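Local coordinates for DNA repair protein PprA (Deinococcus deserti, PDB 6MC8), which binds DNA, forms filaments, and takes part in repair of radiation-induced damage and probably in genome segregation, at residues 279-282 against 283-287. The protein carries 2 engineered substitutions. Residues are numbered along the deposited sequence; the frame is centred on the assembly and turned at random.
Sequences AMQR and EATET
Glu283 N donates a hydrogen bond to Ala279 O at 3.1 Å, and the same i to i+4 hydrogen bonding runs through the next three residues. Ala284 N meets Met280 O, Thr285 N meets Gln281 O at 2.9 Å, and Glu286 N meets Arg282 O. The last bond is the longest of the four, at 3.3 Å. Both segments are thus successive turns of one continuous alpha helix, 274-304.

Among the side chains, Thr285 reaches back along the helix. Its chi1 of -60° sets OG1 beside its own backbone N, and OG1 lies 2.9 Å from Gln281 O, to which it may donate. Thr287 turns its hydroxyl to the backbone one turn earlier: OG1 donates to Glu283 O at 2.7 Å, from above the carbonyl plane. That oxygen also takes Thr287 N.

The helix packs against the antiparallel sheet that includes strands 189-195 and 261-267. Buried Met280 and Ala284, one turn apart, both touch Val264; Met280 also meets Val192, and Ala284 meets Val194.

Glu283 extends its chain fully, CG anti to the backbone N (chi1 178°). A water donates to its OE1 at 2.7 Å and to Ala279 O at 2.9 Å, linking carboxylate and backbone across one turn. On the exposed side, CG of Glu286 rests 3.5 Å from Arg282 O.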
loop_
_atom_site.group_PDB
_atom_site.type_symbol
_atom_site.label_atom_id
_atom_site.label_comp_id
_atom_site.label_asym_id
_atom_site.label_seq_id
_atom_site.Cartn_x
_atom_site.Cartn_y
_atom_site.Cartn_z
ATOM N N ALA A 279 13.487 18.055 6.646
ATOM C CA ALA A 279 14.745 17.869 7.353
ATOM C C ALA A 279 15.430 16.576 6.931
ATOM O O ALA A 279 16.645 16.436 7.088
ATOM C CB ALA A 279 14.499 17.885 8.859
ATOM N N MET A 280 14.668 15.628 6.381
ATOM C CA MET A 280 15.243 14.366 5.927
ATOM C C MET A 280 16.011 14.546 4.624
ATOM O O MET A 280 17.129 14.042 4.476
ATOM C CB MET A 280 14.138 13.326 5.753
ATOM C CG MET A 280 13.594 12.733 7.030
ATOM S SD MET A 280 12.044 11.853 6.802
ATOM C CE MET A 280 12.582 10.457 5.839
ATOM N N GLN A 281 15.410 15.247 3.661
ATOM C CA GLN A 281 16.071 15.510 2.389
ATOM C C GLN A 281 17.281 16.416 2.571
ATOM O O GLN A 281 18.308 16.240 1.906
ATOM C CB GLN A 281 15.079 16.136 1.411
ATOM C CG GLN A 281 15.640 16.339 0.030
ATOM C CD GLN A 281 14.654 16.963 -0.906
ATOM O OE1 GLN A 281 13.541 17.287 -0.519
ATOM N NE2 GLN A 281 15.059 17.148 -2.150
ATOM N N ARG A 282 17.173 17.392 3.474
ATOM C CA ARG A 282 18.284 18.291 3.751
ATOM C C ARG A 282 19.418 17.554 4.452
ATOM O O ARG A 282 20.592 17.893 4.275
ATOM C CB ARG A 282 17.784 19.464 4.590
ATOM C CG ARG A 282 18.733 20.636 4.732
ATOM C CD ARG A 282 18.103 21.737 5.580
ATOM N NE ARG A 282 16.867 22.244 4.989
ATOM C CZ ARG A 282 15.664 22.121 5.543
ATOM N NH1 ARG A 282 15.529 21.517 6.714
ATOM N NH2 ARG A 282 14.597 22.609 4.928
ATOM N N GLU A 283 19.081 16.533 5.246
ATOM C CA GLU A 283 20.102 15.666 5.824
ATOM C C GLU A 283 20.785 14.829 4.752
ATOM O O GLU A 283 22.011 14.696 4.753
ATOM C CB GLU A 283 19.484 14.759 6.890
ATOM C CG GLU A 283 20.459 13.779 7.520
ATOM C CD GLU A 283 19.806 12.862 8.527
ATOM O OE1 GLU A 283 18.591 13.000 8.753
ATOM O OE2 GLU A 283 20.503 11.993 9.083
ATOM N N ALA A 284 20.005 14.271 3.822
ATOM C CA ALA A 284 20.559 13.382 2.807
ATOM C C ALA A 284 21.421 14.140 1.807
ATOM O O ALA A 284 22.397 13.595 1.285
ATOM C CB ALA A 284 19.431 12.646 2.089
ATOM N N THR A 285 21.077 15.399 1.534
ATOM C CA THR A 285 21.885 16.219 0.638
ATOM C C THR A 285 23.221 16.577 1.281
ATOM O O THR A 285 24.272 16.503 0.637
ATOM C CB THR A 285 21.100 17.474 0.250
ATOM O OG1 THR A 285 19.894 17.092 -0.420
ATOM C CG2 THR A 285 21.907 18.364 -0.669
ATOM N N GLU A 286 23.199 16.947 2.564
ATOM C CA GLU A 286 24.437 17.209 3.292
ATOM C C GLU A 286 25.251 15.938 3.491
ATOM O O GLU A 286 26.484 15.984 3.513
ATOM C CB GLU A 286 24.132 17.862 4.641
ATOM C CG GLU A 286 23.791 19.337 4.565
ATOM C CD GLU A 286 25.011 20.206 4.282
ATOM O OE1 GLU A 286 26.109 19.872 4.772
ATOM O OE2 GLU A 286 24.875 21.217 3.566
ATOM N N THR A 287 24.580 14.796 3.646
ATOM C CA THR A 287 25.301 13.535 3.782
ATOM C C THR A 287 25.932 13.127 2.455
ATOM O O THR A 287 27.073 12.659 2.426
ATOM C CB THR A 287 24.362 12.444 4.304
ATOM O OG1 THR A 287 23.784 12.867 5.540
ATOM C CG2 THR A 287 25.108 11.154 4.550
HETATM O O HOH W 1 17.246 15.179 9.582
#